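Local coordinates for protein beta-galacturonidase (Eisenbergiella tayi, PDB 6NCW) that is a family 2 glycoside hydrolase that removes terminal beta-linked galacturonate and probably has some activity on beta-glucuronides as well, at residues R337-S340 with E341-R345; N346-F349 with K350-G354; A292-H295 with D296-I300; E317-L320 with D321-E325. All coordinates share one frame; numbering follows the deposited sequence.

Interaction 1 of 4, residues R337-S340 with E341-R345; sequences RGLS and EENMR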
loop_
_atom_site.group_PDB
_atom_site.type_symbol
_atom_site.label_atom_id
_atom_site.label_comp_id
_atom_site.label_asym_id
_atom_site.label_seq_id
_atom_site.Cartn_x
_atom_site.Cartn_y
_atom_site.Cartn_z
ATOM N N ARG A 337 13.177 23.997 -17.938
ATOM C CA ARG A 337 12.200 24.082 -16.847
ATOM C C ARG A 337 12.785 24.801 -15.636
ATOM O O ARG A 337 13.730 24.301 -15.009
ATOM C CB ARG A 337 11.696 22.696 -16.428
ATOM C CG ARG A 337 10.681 22.754 -15.280
ATOM C CD ARG A 337 10.886 21.657 -14.155
ATOM N NE ARG A 337 10.099 22.066 -12.992
ATOM C CZ ARG A 337 10.493 22.957 -12.082
ATOM N NH1 ARG A 337 11.708 23.497 -12.131
ATOM N NH2 ARG A 337 9.667 23.294 -11.105
ATOM N N GLY A 338 12.196 25.946 -15.292
ATOM C CA GLY A 338 12.434 26.570 -13.999
ATOM C C GLY A 338 13.808 27.178 -13.830
ATOM O O GLY A 338 14.304 27.277 -12.703
ATOM N N LEU A 339 14.457 27.564 -14.922
ATOM C CA LEU A 339 15.840 28.002 -14.837
ATOM C C LEU A 339 15.884 29.444 -14.352
ATOM O O LEU A 339 15.175 30.310 -14.878
ATOM C CB LEU A 339 16.540 27.845 -16.187
ATOM C CG LEU A 339 16.611 26.381 -16.658
ATOM C CD1 LEU A 339 17.100 26.281 -18.085
ATOM C CD2 LEU A 339 17.494 25.538 -15.739
ATOM N N SER A 340 16.698 29.689 -13.328
ATOM C CA SER A 340 16.894 31.031 -12.809
ATOM C C SER A 340 17.643 31.898 -13.824
ATOM O O SER A 340 18.212 31.418 -14.816
ATOM C CB SER A 340 17.671 30.983 -11.495
ATOM O OG SER A 340 18.975 30.435 -11.718
ATOM N N GLU A 341 17.634 33.205 -13.558
ATOM C CA GLU A 341 18.451 34.128 -14.334
ATOM C C GLU A 341 19.915 33.681 -14.351
ATOM O O GLU A 341 20.557 33.657 -15.413
ATOM C CB GLU A 341 18.304 35.541 -13.760
ATOM C CG GLU A 341 19.043 36.581 -14.556
ATOM C CD GLU A 341 19.017 37.970 -13.919
ATOM O OE1 GLU A 341 18.273 38.197 -12.933
ATOM O OE2 GLU A 341 19.753 38.840 -14.427
ATOM N N GLU A 342 20.445 33.286 -13.187
ATOM C CA GLU A 342 21.816 32.785 -13.122
ATOM C C GLU A 342 21.989 31.506 -13.940
ATOM O O GLU A 342 23.008 31.339 -14.617
ATOM C CB GLU A 342 22.227 32.554 -11.665
ATOM C CG GLU A 342 23.581 31.845 -11.503
ATOM C CD GLU A 342 23.966 31.604 -10.036
ATOM O OE1 GLU A 342 24.784 32.383 -9.502
ATOM O OE2 GLU A 342 23.448 30.646 -9.411
ATOM N N ASN A 343 21.006 30.591 -13.898
ATOM C CA ASN A 343 21.075 29.398 -14.748
ATOM C C ASN A 343 21.145 29.771 -16.219
ATOM O O ASN A 343 21.914 29.182 -16.982
ATOM C CB ASN A 343 19.871 28.488 -14.523
ATOM C CG ASN A 343 19.863 27.857 -13.151
ATOM O OD1 ASN A 343 18.796 27.576 -12.593
ATOM N ND2 ASN A 343 21.045 27.648 -12.589
ATOM N N MET A 344 20.327 30.728 -16.640
ATOM C CA MET A 344 20.254 31.126 -18.035
ATOM C C MET A 344 21.496 31.867 -18.507
ATOM O O MET A 344 21.653 32.077 -19.715
ATOM C CB MET A 344 19.014 32.006 -18.250
ATOM C CG MET A 344 17.699 31.333 -17.883
ATOM S SD MET A 344 16.323 32.498 -17.937
ATOM C CE MET A 344 16.208 32.718 -19.705
ATOM N N ARG A 345 22.362 32.290 -17.593
ATOM C CA ARG A 345 23.626 32.906 -17.966
ATOM C C ARG A 345 24.763 31.897 -18.081
ATOM O O ARG A 345 25.904 32.298 -18.338
ATOM C CB ARG A 345 24.008 33.989 -16.962
ATOM C CG ARG A 345 24.090 35.354 -17.603
ATOM C CD ARG A 345 24.518 36.397 -16.599
ATOM N NE ARG A 345 23.723 36.296 -15.395
ATOM C CZ ARG A 345 22.725 37.110 -15.081
ATOM N NH1 ARG A 345 22.388 38.127 -15.884
ATOM N NH2 ARG A 345 22.076 36.908 -13.941
#

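Interaction 2 of 4, residues N346-F349 with K350-G354; sequences NPHF and KQQCG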
loop_
_atom_site.group_PDB
_atom_site.type_symbol
_atom_site.label_atom_id
_atom_site.label_comp_id
_atom_site.label_asym_id
_atom_site.label_seq_id
_atom_site.Cartn_x
_atom_site.Cartn_y
_atom_site.Cartn_z
ATOM N N ASN A 346 24.488 30.615 -17.864
ATOM C CA ASN A 346 25.446 29.584 -18.225
ATOM C C ASN A 346 25.932 29.844 -19.656
ATOM O O ASN A 346 25.111 30.145 -20.538
ATOM C CB ASN A 346 24.788 28.202 -18.097
ATOM C CG ASN A 346 25.741 27.062 -18.401
ATOM O OD1 ASN A 346 26.199 26.926 -19.520
ATOM N ND2 ASN A 346 26.016 26.218 -17.403
ATOM N N PRO A 347 27.244 29.805 -19.912
ATOM C CA PRO A 347 27.747 30.183 -21.249
ATOM C C PRO A 347 27.258 29.290 -22.380
ATOM O O PRO A 347 27.417 29.672 -23.549
ATOM C CB PRO A 347 29.277 30.097 -21.097
ATOM C CG PRO A 347 29.515 29.245 -19.922
ATOM C CD PRO A 347 28.337 29.462 -18.983
ATOM N N HIS A 348 26.689 28.119 -22.087
ATOM C CA HIS A 348 26.150 27.248 -23.128
ATOM C C HIS A 348 24.650 27.380 -23.293
ATOM O O HIS A 348 24.094 26.733 -24.189
ATOM C CB HIS A 348 26.478 25.774 -22.844
ATOM C CG HIS A 348 27.926 25.515 -22.598
ATOM N ND1 HIS A 348 28.886 25.684 -23.572
ATOM C CD2 HIS A 348 28.584 25.110 -21.484
ATOM C CE1 HIS A 348 30.073 25.391 -23.070
ATOM N NE2 HIS A 348 29.919 25.042 -21.805
ATOM N N PHE A 349 23.981 28.181 -22.445
ATOM C CA PHE A 349 22.521 28.149 -22.382
ATOM C C PHE A 349 21.884 28.564 -23.708
ATOM O O PHE A 349 21.002 27.870 -24.224
ATOM C CB PHE A 349 22.010 29.038 -21.245
ATOM C CG PHE A 349 20.505 29.184 -21.228
ATOM C CD1 PHE A 349 19.697 28.144 -20.778
ATOM C CD2 PHE A 349 19.899 30.353 -21.670
ATOM C CE1 PHE A 349 18.310 28.271 -20.756
ATOM C CE2 PHE A 349 18.516 30.490 -21.654
ATOM C CZ PHE A 349 17.720 29.444 -21.197
ATOM N N LYS A 350 22.301 29.707 -24.263
ATOM C CA LYS A 350 21.690 30.191 -25.504
ATOM C C LYS A 350 21.942 29.235 -26.667
ATOM O O LYS A 350 21.029 28.943 -27.451
ATOM C CB LYS A 350 22.208 31.592 -25.833
ATOM C CG LYS A 350 21.570 32.709 -24.980
ATOM C CD LYS A 350 22.545 33.859 -24.725
ATOM C CE LYS A 350 22.018 35.214 -25.192
ATOM N NZ LYS A 350 20.814 35.673 -24.449
ATOM N N GLN A 351 23.175 28.737 -26.793
ATOM C CA GLN A 351 23.499 27.795 -27.859
ATOM C C GLN A 351 22.670 26.516 -27.739
ATOM O O GLN A 351 22.156 26.002 -28.740
ATOM C CB GLN A 351 25.005 27.489 -27.828
ATOM C CG GLN A 351 25.537 26.717 -29.037
ATOM C CD GLN A 351 25.448 27.507 -30.323
ATOM O OE1 GLN A 351 24.728 27.128 -31.252
ATOM N NE2 GLN A 351 26.183 28.611 -30.391
ATOM N N GLN A 352 22.501 26.002 -26.514
ATOM C CA GLN A 352 21.766 24.750 -26.344
ATOM C C GLN A 352 20.261 24.939 -26.546
ATOM O O GLN A 352 19.590 24.037 -27.065
ATOM C CB GLN A 352 22.097 24.149 -24.977
ATOM C CG GLN A 352 23.517 23.544 -24.944
ATOM C CD GLN A 352 23.988 23.161 -23.551
ATOM O OE1 GLN A 352 23.361 23.517 -22.558
ATOM N NE2 GLN A 352 25.105 22.424 -23.476
ATOM N N CYS A 353 19.721 26.106 -26.188
ATOM C CA CYS A 353 18.325 26.405 -26.488
ATOM C C CYS A 353 18.116 26.547 -27.983
ATOM O O CYS A 353 17.229 25.903 -28.564
ATOM C CB CYS A 353 17.892 27.685 -25.773
ATOM S SG CYS A 353 17.494 27.474 -24.054
ATOM N N GLY A 354 18.935 27.390 -28.621
ATOM C CA GLY A 354 18.882 27.516 -30.067
ATOM C C GLY A 354 18.994 26.188 -30.787
ATOM O O GLY A 354 18.239 25.916 -31.724
HETATM O O HOH W 1 24.232 31.459 -23.099
HETATM O O HOH W 2 25.604 29.963 -25.512
#

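Interaction 3 of 4, residues A292-H295 with D296-I300; sequences AMQH and DLMLI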
loop_
_atom_site.group_PDB
_atom_site.type_symbol
_atom_site.label_atom_id
_atom_site.label_comp_id
_atom_site.label_asym_id
_atom_site.label_seq_id
_atom_site.Cartn_x
_atom_site.Cartn_y
_atom_site.Cartn_z
ATOM N N ALA A 292 3.334 1.331 -24.607
ATOM C CA ALA A 292 3.176 2.157 -23.420
ATOM C C ALA A 292 2.640 3.538 -23.783
ATOM O O ALA A 292 1.816 4.109 -23.047
ATOM C CB ALA A 292 4.511 2.266 -22.682
ATOM N N MET A 293 3.089 4.077 -24.919
ATOM C CA MET A 293 2.560 5.338 -25.434
ATOM C C MET A 293 1.071 5.253 -25.668
ATOM O O MET A 293 0.312 6.119 -25.229
ATOM C CB MET A 293 3.246 5.703 -26.750
ATOM C CG MET A 293 4.680 6.086 -26.587
ATOM S SD MET A 293 5.416 6.480 -28.193
ATOM C CE MET A 293 7.049 6.932 -27.602
ATOM N N GLN A 294 0.645 4.245 -26.433
ATOM C CA GLN A 294 -0.763 4.121 -26.767
ATOM C C GLN A 294 -1.594 3.856 -25.519
ATOM O O GLN A 294 -2.721 4.354 -25.397
ATOM C CB GLN A 294 -0.959 3.017 -27.814
ATOM C CG GLN A 294 -2.377 2.892 -28.334
ATOM C CD GLN A 294 -2.952 4.219 -28.807
ATOM O OE1 GLN A 294 -2.213 5.149 -29.130
ATOM N NE2 GLN A 294 -4.277 4.312 -28.846
ATOM N N HIS A 295 -1.047 3.098 -24.565
ATOM C CA HIS A 295 -1.764 2.881 -23.311
ATOM C C HIS A 295 -2.035 4.207 -22.597
ATOM O O HIS A 295 -3.167 4.470 -22.174
ATOM C CB HIS A 295 -0.983 1.932 -22.408
ATOM C CG HIS A 295 -1.789 1.415 -21.266
ATOM N ND1 HIS A 295 -1.702 1.936 -19.992
ATOM C CD2 HIS A 295 -2.746 0.460 -21.219
ATOM C CE1 HIS A 295 -2.544 1.297 -19.201
ATOM N NE2 HIS A 295 -3.204 0.411 -19.923
ATOM N N ASP A 296 -1.012 5.063 -22.474
ATOM C CA ASP A 296 -1.224 6.418 -21.962
ATOM C C ASP A 296 -2.284 7.160 -22.777
ATOM O O ASP A 296 -3.173 7.811 -22.214
ATOM C CB ASP A 296 0.077 7.225 -21.967
ATOM C CG ASP A 296 1.033 6.851 -20.820
ATOM O OD1 ASP A 296 0.749 5.905 -20.042
ATOM O OD2 ASP A 296 2.103 7.507 -20.724
ATOM N N LEU A 297 -2.187 7.106 -24.110
ATOM C CA LEU A 297 -3.115 7.883 -24.924
ATOM C C LEU A 297 -4.551 7.420 -24.710
ATOM O O LEU A 297 -5.472 8.248 -24.665
ATOM C CB LEU A 297 -2.719 7.817 -26.401
ATOM C CG LEU A 297 -1.532 8.735 -26.693
ATOM C CD1 LEU A 297 -1.026 8.640 -28.132
ATOM C CD2 LEU A 297 -1.924 10.156 -26.346
ATOM N N MET A 298 -4.759 6.110 -24.526
ATOM C CA MET A 298 -6.108 5.603 -24.294
ATOM C C MET A 298 -6.652 6.030 -22.933
ATOM O O MET A 298 -7.851 6.293 -22.809
ATOM C CB MET A 298 -6.134 4.075 -24.445
ATOM C CG MET A 298 -5.870 3.629 -25.875
ATOM S SD MET A 298 -6.104 1.861 -26.173
ATOM C CE MET A 298 -4.967 1.101 -24.967
ATOM N N LEU A 299 -5.798 6.121 -21.905
ATOM C CA LEU A 299 -6.266 6.668 -20.642
ATOM C C LEU A 299 -6.617 8.138 -20.800
ATOM O O LEU A 299 -7.682 8.587 -20.357
ATOM C CB LEU A 299 -5.210 6.475 -19.550
ATOM C CG LEU A 299 -4.897 5.027 -19.188
ATOM C CD1 LEU A 299 -3.726 4.932 -18.163
ATOM C CD2 LEU A 299 -6.142 4.343 -18.641
ATOM N N ILE A 300 -5.749 8.887 -21.481
ATOM C CA ILE A 300 -5.971 10.317 -21.674
ATOM C C ILE A 300 -7.253 10.567 -22.472
ATOM O O ILE A 300 -8.045 11.461 -22.139
ATOM C CB ILE A 300 -4.716 10.934 -22.324
ATOM C CG1 ILE A 300 -3.549 10.899 -21.306
ATOM C CG2 ILE A 300 -4.988 12.320 -22.835
ATOM C CD1 ILE A 300 -2.181 11.296 -21.887
HETATM O O HOH W 3 2.383 3.557 -20.195
#

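Interaction 4 of 4, residues E317-L320 with D321-E325; sequences ELFL and DLCDE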
loop_
_atom_site.group_PDB
_atom_site.type_symbol
_atom_site.label_atom_id
_atom_site.label_comp_id
_atom_site.label_asym_id
_atom_site.label_seq_id
_atom_site.Cartn_x
_atom_site.Cartn_y
_atom_site.Cartn_z
ATOM N N GLU A 317 8.936 11.346 -31.947
ATOM C CA GLU A 317 8.080 11.491 -33.123
ATOM C C GLU A 317 7.083 10.350 -33.249
ATOM O O GLU A 317 6.036 10.505 -33.887
ATOM C CB GLU A 317 8.943 11.561 -34.377
ATOM C CG GLU A 317 9.927 12.712 -34.317
ATOM C CD GLU A 317 10.992 12.625 -35.379
ATOM O OE1 GLU A 317 11.698 11.602 -35.432
ATOM O OE2 GLU A 317 11.123 13.587 -36.156
ATOM N N LEU A 318 7.399 9.189 -32.692
ATOM C CA LEU A 318 6.417 8.114 -32.674
ATOM C C LEU A 318 5.179 8.519 -31.863
ATOM O O LEU A 318 4.047 8.193 -32.233
ATOM C CB LEU A 318 7.069 6.850 -32.110
ATOM C CG LEU A 318 6.258 5.553 -32.050
ATOM C CD1 LEU A 318 5.972 5.024 -33.455
ATOM C CD2 LEU A 318 7.017 4.516 -31.231
ATOM N N PHE A 319 5.379 9.239 -30.757
ATOM C CA PHE A 319 4.241 9.690 -29.953
ATOM C C PHE A 319 3.446 10.749 -30.707
ATOM O O PHE A 319 2.212 10.696 -30.756
ATOM C CB PHE A 319 4.728 10.238 -28.600
ATOM C CG PHE A 319 3.606 10.574 -27.635
ATOM C CD1 PHE A 319 2.942 9.565 -26.939
ATOM C CD2 PHE A 319 3.223 11.886 -27.428
ATOM C CE1 PHE A 319 1.905 9.864 -26.043
ATOM C CE2 PHE A 319 2.183 12.196 -26.548
ATOM C CZ PHE A 319 1.527 11.181 -25.854
ATOM N N LEU A 320 4.151 11.716 -31.310
ATOM C CA LEU A 320 3.494 12.737 -32.126
ATOM C C LEU A 320 2.717 12.107 -33.276
ATOM O O LEU A 320 1.599 12.535 -33.571
ATOM C CB LEU A 320 4.530 13.736 -32.650
ATOM C CG LEU A 320 5.322 14.499 -31.573
ATOM C CD1 LEU A 320 6.449 15.319 -32.179
ATOM C CD2 LEU A 320 4.397 15.410 -30.770
ATOM N N ASP A 321 3.288 11.088 -33.933
ATOM C CA ASP A 321 2.546 10.339 -34.954
ATOM C C ASP A 321 1.221 9.833 -34.398
ATOM O O ASP A 321 0.180 9.930 -35.054
ATOM C CB ASP A 321 3.345 9.131 -35.474
ATOM C CG ASP A 321 4.492 9.505 -36.422
ATOM O OD1 ASP A 321 5.358 8.620 -36.640
ATOM O OD2 ASP A 321 4.551 10.657 -36.928
ATOM N N LEU A 322 1.251 9.243 -33.204
ATOM C CA LEU A 322 0.019 8.695 -32.640
ATOM C C LEU A 322 -0.977 9.794 -32.285
ATOM O O LEU A 322 -2.193 9.558 -32.315
ATOM C CB LEU A 322 0.333 7.834 -31.420
ATOM C CG LEU A 322 1.040 6.506 -31.715
ATOM C CD1 LEU A 322 1.771 5.977 -30.462
ATOM C CD2 LEU A 322 0.055 5.465 -32.243
ATOM N N CYS A 323 -0.492 10.993 -31.947
ATOM C CA CYS A 323 -1.408 12.110 -31.721
ATOM C C CYS A 323 -2.011 12.594 -33.041
ATOM O O CYS A 323 -3.211 12.888 -33.099
ATOM C CB CYS A 323 -0.690 13.260 -31.006
ATOM S SG CYS A 323 -0.136 12.919 -29.274
ATOM N N ASP A 324 -1.184 12.697 -34.100
ATOM C CA ASP A 324 -1.673 12.997 -35.451
ATOM C C ASP A 324 -2.812 12.071 -35.854
ATOM O O ASP A 324 -3.875 12.529 -36.287
ATOM C CB ASP A 324 -0.539 12.869 -36.473
ATOM C CG ASP A 324 0.542 13.903 -36.290
ATOM O OD1 ASP A 324 0.281 14.944 -35.644
ATOM O OD2 ASP A 324 1.667 13.664 -36.788
ATOM N N GLU A 325 -2.594 10.749 -35.730
ATOM C CA GLU A 325 -3.588 9.754 -36.134
ATOM C C GLU A 325 -4.855 9.788 -35.293
ATOM O O GLU A 325 -5.901 9.343 -35.773
ATOM C CB GLU A 325 -2.992 8.344 -36.068
ATOM C CG GLU A 325 -1.926 8.118 -37.113
ATOM C CD GLU A 325 -1.228 6.779 -36.992
ATOM O OE1 GLU A 325 -0.041 6.707 -37.368
ATOM O OE2 GLU A 325 -1.857 5.796 -36.547
#

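Interaction 1 of 4, residues R337-S340 with E341-R345
Ser340 and Asn343 grip each other through two reciprocal hydrogen bonds at the start of the short helix 341-344. Asn343 N donates to Ser340 OG at 3.0 Å, while Ser340 N donates to Asn343 OD1 at 3.1 Å. In the second bond the donor lies 33° off the plane of the asparagine carbonyl. The serine hydroxyl stands between its own backbone N and carbonyl carbon (chi1 63°), which turns it onto the first helical turn. Behind this pair, the backbone bond from Met344 N to Ser340 O, 2.9 Å long, closes that turn.

The arrangement is a capping box. First-turn amides have no carbonyl one turn earlier, and the serine OG stands in for it at Asn343 N; asparagine is long enough to answer with its amide oxygen.

Apolar contacts run alongside. Leu339 crosses Asn343 at about a right angle, CB to CB 3.8 Å, and its CB also lies 4.0 Å from Met344 CG. Leu339 and Met344 both rest on Phe349, so their apolar chains face the next helix.

The charged contact lies beside Tyr385 of helix 384-400, where Arg345 turns the edge of its guanidinium to Glu341. In this salt bridge Arg345 NH2 lies 3.1 Å from Glu341 OE2, and NH1 donates to the same oxygen on its anti side. At the start of 337-340, Arg337 belongs to the galacturonate site, and its NE binds a glycerol molecule.

Interaction 2 of 4, residues N346-F349 with K350-G354
Phe349 and Cys353, one turn apart, make a sulfur-aromatic contact at the N-terminal end of helix 349-364, the TIM-barrel helix that links strands 329-333 and 370-374. Cys353 SG sits over one face of the phenyl ring, 3.8 Å from its centroid and shifted toward the rim. The ring reaches the next turn because Phe349 points CG away from its own N (chi1 173°). Cysteine suits this spot, since its small, polarisable thiol can sit over the ring face where a bulkier group would not fit so close.

The chain enters the helix through a type I turn from Asn346 to Phe349. Asn346 OD1 accepts from His348 N at 2.9 Å, in the carbonyl plane, an Asx turn whose capping bond leads into the helix, with Pro347 stiffening it. His348 O and Phe349 O then take the amides of Gln352 and Cys353.

Gln352 lays its amide against His348 CB, while its polar ends bond to Asp123 O and Ala125 N, and Lys350 pairs with Glu388 and Glu392 on helix 384-400. Two waters serve first-turn amides: one bridges Pro347 O to Gln351 N, and the other donates to Asn346 O and accepts from Lys350 N at 2.9 Å.

Interaction 3 of 4, residues A292-H295 with D296-I300
Gln294 reaches forward along helix 290-302 to lie across both Leu297 and Met298, meeting each at about a right angle. Its bend at chi2 (51°) brings the amide round, with NE2 3.4 Å from Met298 CG and OE1 3.8 Å from Leu297 CD1. Glutamine fits because its flat amide can lie on these apolar side chains while NE2, though buried, bonds to Gln326 OE1 of the neighbouring helix. One residue on, the partly exposed His295 ring lies beside Leu299, CE1 to CD1 4.0 Å, on the side of the helix that meets a neighbouring subunit, where a ring part apolar and part polar is at home.

Beneath the side chains runs an unbroken set of i to i+4 backbone bonds. Asp296 N binds Ala292 O at 3.0 Å, and the amides of Leu297, Met298 and Leu299 follow in step. A water donates to Ala292 O and, at 2.9 Å, to Asp296 OD1. Asp296 is buried but well satisfied: OD1 pairs with Arg539 and OD2 with Arg277, which would be expected to favour the ionised carboxylate.

Outside this shell the helix has two sides. Gln294, Met298 and Leu299 pack on prolines of that neighbouring subunit, Pro38 and Pro47. Met293 and Leu297 press on Phe319 of helix 317-326, and Leu297 and Ile300 reach Ile308 on strand 307-309, as expected where a TIM-barrel helix crosses from strand 268-276 to the next strand.

Interaction 4 of 4, residues E317-L320 with D321-E325
Asp321 and Asp324 each bury a carboxylate directly against a backbone carbonyl one turn earlier, without a hydrogen bond between the two groups. Glu317 O lies nearest to Asp321 CG, at 3.1 Å, and is equally far, 3.4 Å, from OD1 and OD2 of that aspartate. Asp324 CG repeats this at 3.2 Å from Leu320 O. Each carbonyl is already taken by the amide of the same aspartate: Asp321 N binds Glu317 O, and Asp324 N binds Leu320 O, both at 2.8 Å. Holding CG beside the backbone N (chi1 -75° in Asp321) is what swings the carboxylate back over that carbonyl. Such closeness of acceptors is probably tolerated because Arg3 and Thr4 N bind Asp321, and His367 and Ser369 bind Asp324.

These turns form helix 317-326, a TIM-barrel helix that joins strands 307-309 and 329-333. On its inner side the branched, apolar Leu320 and the small Cys323 pack against Val330 of strand 329-333.

Phe319 meets Cys323 obliquely, SG 4.2 Å from the ring centroid and 34° off the normal, with CE2 the nearest ring atom at 3.7 Å. The ring also takes a cation-pi contact from Arg277. Glu325 O accepts from Gln36 of a neighbouring subunit.

How the interactions relate
From the N terminus, interaction 3 (292-300) comes first, then interaction 4 (317-325), interaction 1 (337-345) and interaction 2 (346-354). All are local, closing a helical turn or a cap, so they run in series without nesting or crossing. Interactions 3 and 4 lie on successive barrel helices that pack together, Leu297 CD1 meeting Leu322 CB at 3.6 Å; Arg277 serves both, and both also touch a neighbouring subunit. Interactions 1 and 2 form a second pair, joined where Met344 O meets Phe349 CD2 at 3.1 Å, linking the loop after strand 329-333 to the next barrel helix. The centres of interactions 1 and 3 are about 33 Å apart, on opposite sides of the chain's centre.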